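PDB 6MLT: hemolysin-related protein from Vibrio cholerae serotype O1, which is a secreted, metal-binding component of the biofilm matrix that probably helps the bacteria adhere by binding carbohydrates. Local coordinates for residues K263-N271 with D454-K462. Numbering follows the deposited sequence.
Sequences KWRVNNLSN and DMYDAQGNK
With chi1 at 55°, Trp264 holds its indole between its own backbone N and carbonyl carbon, from where the ring lies against the turn 457-460; Lys263, extended throughout with CG opposite the backbone N (chi1 -175°), runs out to the same turn. The two meet at one carbonyl. Trp264 NE1 donates to Ala458 O at 2.9 Å and Lys263 NZ donates to the same oxygen at 3.2 Å, from opposite faces of the carbonyl plane. Over the indole lies Gly460, its CA 3.3 Å from the centroid of the six-membered ring and almost on the normal, a CH-pi contact. The turn is type I, and Asp457 OD1 ties it to the residue that follows by accepting from the backbone N of Gln459, an Asx turn, and of Asn461.

Farther along, Val266 packs against Tyr456, CG2 to CE2 4.1 Å, and a polar cluster follows. Asn271 ND2 bonds Asp454 OD2 at 2.9 Å from above the carboxylate plane, while Ser465 OG hydrogen-bonds to Asp454 OD1. Two waters each join Asn268 ND2 to Asp454 OD2; one also bonds Tyr456 OH, the other Lys462 NZ.

Strands 262-266 and 452-457 belong to neighbouring four-stranded antiparallel sheets, as between blades of a beta-propeller, and 262-266 is outermost in its sheet. The contact thus illustrates how adjoining blades can meet: at one end side chains set against the type I turn that closes at Gly460, at the other a buried carboxylate whose negative charge is probably eased by amide, serine hydroxyl, two waters and a water-linked lysine.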
loop_
_atom_site.group_PDB
_atom_site.type_symbol
_atom_site.label_atom_id
_atom_site.label_comp_id
_atom_site.label_asym_id
_atom_site.label_seq_id
_atom_site.Cartn_x
_atom_site.Cartn_y
_atom_site.Cartn_z
ATOM N N LYS A 263 7.019 -17.333 1.637
ATOM C CA LYS A 263 8.322 -16.680 1.592
ATOM C C LYS A 263 9.050 -16.868 2.916
ATOM O O LYS A 263 10.180 -17.360 2.952
ATOM C CB LYS A 263 8.161 -15.191 1.275
ATOM C CG LYS A 263 9.491 -14.472 1.098
ATOM C CD LYS A 263 9.319 -12.976 0.916
ATOM C CE LYS A 263 10.670 -12.273 0.962
ATOM N NZ LYS A 263 10.580 -10.849 0.561
ATOM N N TRP A 264 8.416 -16.467 4.014
ATOM C CA TRP A 264 8.899 -16.796 5.348
ATOM C C TRP A 264 7.724 -16.718 6.313
ATOM O O TRP A 264 6.696 -16.098 6.023
ATOM C CB TRP A 264 10.040 -15.872 5.799
ATOM C CG TRP A 264 9.735 -14.399 5.758
ATOM C CD1 TRP A 264 10.028 -13.537 4.743
ATOM C CD2 TRP A 264 9.104 -13.611 6.785
ATOM N NE1 TRP A 264 9.608 -12.264 5.067
ATOM C CE2 TRP A 264 9.039 -12.285 6.314
ATOM C CE3 TRP A 264 8.588 -13.901 8.052
ATOM C CZ2 TRP A 264 8.479 -11.249 7.067
ATOM C CZ3 TRP A 264 8.030 -12.872 8.796
ATOM C CH2 TRP A 264 7.982 -11.564 8.303
ATOM N N ARG A 265 7.883 -17.379 7.457
ATOM C CA ARG A 265 6.874 -17.341 8.504
ATOM C C ARG A 265 7.567 -17.424 9.854
ATOM O O ARG A 265 8.679 -17.945 9.971
ATOM C CB ARG A 265 5.854 -18.476 8.357
ATOM C CG ARG A 265 6.412 -19.861 8.619
ATOM C CD ARG A 265 5.357 -20.946 8.436
ATOM N NE ARG A 265 4.359 -20.966 9.508
ATOM C CZ ARG A 265 4.566 -21.471 10.722
ATOM N NH1 ARG A 265 5.744 -21.987 11.048
ATOM N NH2 ARG A 265 3.594 -21.459 11.621
ATOM N N VAL A 266 6.900 -16.891 10.871
ATOM C CA VAL A 266 7.424 -16.860 12.228
ATOM C C VAL A 266 6.320 -17.280 13.185
ATOM O O VAL A 266 5.213 -16.735 13.143
ATOM C CB VAL A 266 7.954 -15.462 12.602
ATOM C CG1 VAL A 266 8.309 -15.394 14.088
ATOM C CG2 VAL A 266 9.186 -15.115 11.753
ATOM N N ASN A 267 6.618 -18.252 14.040
ATOM C CA ASN A 267 5.843 -18.506 15.245
ATOM C C ASN A 267 6.717 -18.070 16.409
ATOM O O ASN A 267 7.853 -18.537 16.536
ATOM C CB ASN A 267 5.453 -19.976 15.379
ATOM C CG ASN A 267 4.920 -20.303 16.756
ATOM O OD1 ASN A 267 5.614 -20.905 17.572
ATOM N ND2 ASN A 267 3.703 -19.857 17.040
ATOM N N ASN A 268 6.208 -17.158 17.228
ATOM C CA ASN A 268 7.012 -16.514 18.263
ATOM C C ASN A 268 6.343 -16.727 19.618
ATOM O O ASN A 268 5.421 -15.992 19.985
ATOM C CB ASN A 268 7.191 -15.034 17.967
ATOM C CG ASN A 268 8.074 -14.352 18.988
ATOM O OD1 ASN A 268 8.607 -14.999 19.893
ATOM N ND2 ASN A 268 8.243 -13.048 18.846
ATOM N N LEU A 269 6.829 -17.718 20.370
ATOM C CA LEU A 269 6.227 -18.033 21.661
ATOM C C LEU A 269 6.510 -16.965 22.710
ATOM O O LEU A 269 5.764 -16.871 23.691
ATOM C CB LEU A 269 6.720 -19.398 22.147
ATOM C CG LEU A 269 6.313 -20.581 21.258
ATOM C CD1 LEU A 269 6.936 -21.874 21.764
ATOM C CD2 LEU A 269 4.797 -20.729 21.173
ATOM N N SER A 270 7.563 -16.159 22.530
ATOM C CA SER A 270 7.824 -15.037 23.423
ATOM C C SER A 270 6.910 -13.844 23.158
ATOM O O SER A 270 6.879 -12.918 23.974
ATOM C CB SER A 270 9.287 -14.601 23.305
ATOM O OG SER A 270 9.512 -13.903 22.092
ATOM N N ASN A 271 6.168 -13.840 22.042
ATOM C CA ASN A 271 5.186 -12.802 21.751
ATOM C C ASN A 271 4.165 -13.376 20.779
ATOM O O ASN A 271 4.178 -13.042 19.587
ATOM C CB ASN A 271 5.843 -11.552 21.166
ATOM C CG ASN A 271 4.842 -10.436 20.888
ATOM O OD1 ASN A 271 3.838 -10.291 21.590
ATOM N ND2 ASN A 271 5.124 -9.632 19.866
ATOM N N ASP A 454 6.252 -5.791 17.370
ATOM C CA ASP A 454 7.459 -6.269 16.708
ATOM C C ASP A 454 7.517 -5.764 15.273
ATOM O O ASP A 454 6.520 -5.804 14.549
ATOM C CB ASP A 454 7.518 -7.803 16.711
ATOM C CG ASP A 454 7.707 -8.376 18.106
ATOM O OD1 ASP A 454 7.987 -7.582 19.026
ATOM O OD2 ASP A 454 7.565 -9.608 18.286
ATOM N N MET A 455 8.705 -5.317 14.870
ATOM C CA MET A 455 8.981 -4.847 13.519
ATOM C C MET A 455 9.892 -5.848 12.824
ATOM O O MET A 455 10.931 -6.231 13.374
ATOM C CB MET A 455 9.650 -3.472 13.552
ATOM C CG MET A 455 10.133 -2.953 12.197
ATOM S SD MET A 455 8.780 -2.398 11.150
ATOM C CE MET A 455 8.270 -0.925 12.036
ATOM N N TYR A 456 9.505 -6.255 11.619
ATOM C CA TYR A 456 10.275 -7.173 10.792
ATOM C C TYR A 456 10.686 -6.497 9.488
ATOM O O TYR A 456 9.950 -5.669 8.946
ATOM C CB TYR A 456 9.456 -8.432 10.475
ATOM C CG TYR A 456 9.357 -9.381 11.646
ATOM C CD1 TYR A 456 8.422 -9.181 12.651
ATOM C CD2 TYR A 456 10.220 -10.461 11.763
ATOM C CE1 TYR A 456 8.339 -10.039 13.726
ATOM C CE2 TYR A 456 10.143 -11.326 12.840
ATOM C CZ TYR A 456 9.207 -11.106 13.817
ATOM O OH TYR A 456 9.117 -11.957 14.897
ATOM N N ASP A 457 11.859 -6.867 8.968
ATOM C CA ASP A 457 12.227 -6.414 7.633
ATOM C C ASP A 457 11.617 -7.348 6.581
ATOM O O ASP A 457 10.936 -8.333 6.895
ATOM C CB ASP A 457 13.749 -6.280 7.500
ATOM C CG ASP A 457 14.482 -7.614 7.495
ATOM O OD1 ASP A 457 13.860 -8.683 7.332
ATOM O OD2 ASP A 457 15.720 -7.576 7.658
ATOM N N ALA A 458 11.845 -7.027 5.306
ATOM C CA ALA A 458 11.198 -7.769 4.227
ATOM C C ALA A 458 11.617 -9.236 4.184
ATOM O O ALA A 458 10.881 -10.061 3.626
ATOM C CB ALA A 458 11.502 -7.106 2.882
ATOM N N GLN A 459 12.765 -9.578 4.761
ATOM C CA GLN A 459 13.289 -10.937 4.739
ATOM C C GLN A 459 12.890 -11.752 5.959
ATOM O O GLN A 459 13.253 -12.927 6.043
ATOM C CB GLN A 459 14.820 -10.914 4.636
ATOM C CG GLN A 459 15.353 -10.516 3.270
ATOM C CD GLN A 459 15.099 -9.060 2.941
ATOM O OE1 GLN A 459 15.386 -8.167 3.742
ATOM N NE2 GLN A 459 14.554 -8.812 1.756
ATOM N N GLY A 460 12.169 -11.166 6.908
ATOM C CA GLY A 460 11.754 -11.895 8.085
ATOM C C GLY A 460 12.686 -11.783 9.270
ATOM O O GLY A 460 12.517 -12.533 10.238
ATOM N N ASN A 461 13.663 -10.887 9.225
ATOM C CA ASN A 461 14.495 -10.611 10.390
ATOM C C ASN A 461 13.780 -9.619 11.289
ATOM O O ASN A 461 13.299 -8.585 10.818
ATOM C CB ASN A 461 15.852 -10.039 9.981
ATOM C CG ASN A 461 16.553 -10.880 8.954
ATOM O OD1 ASN A 461 16.834 -10.420 7.844
ATOM N ND2 ASN A 461 16.835 -12.123 9.309
ATOM N N LYS A 462 13.720 -9.923 12.580
ATOM C CA LYS A 462 13.136 -8.985 13.528
ATOM C C LYS A 462 14.092 -7.821 13.751
ATOM O O LYS A 462 15.267 -8.021 14.071
ATOM C CB LYS A 462 12.833 -9.676 14.853
ATOM C CG LYS A 462 12.082 -8.787 15.841
ATOM C CD LYS A 462 11.391 -9.609 16.909
ATOM C CE LYS A 462 12.382 -10.177 17.897
ATOM N NZ LYS A 462 11.810 -11.354 18.631
HETATM O O HOH W 1 7.101 -11.610 16.474
HETATM O O HOH W 2 9.376 -10.708 20.018
#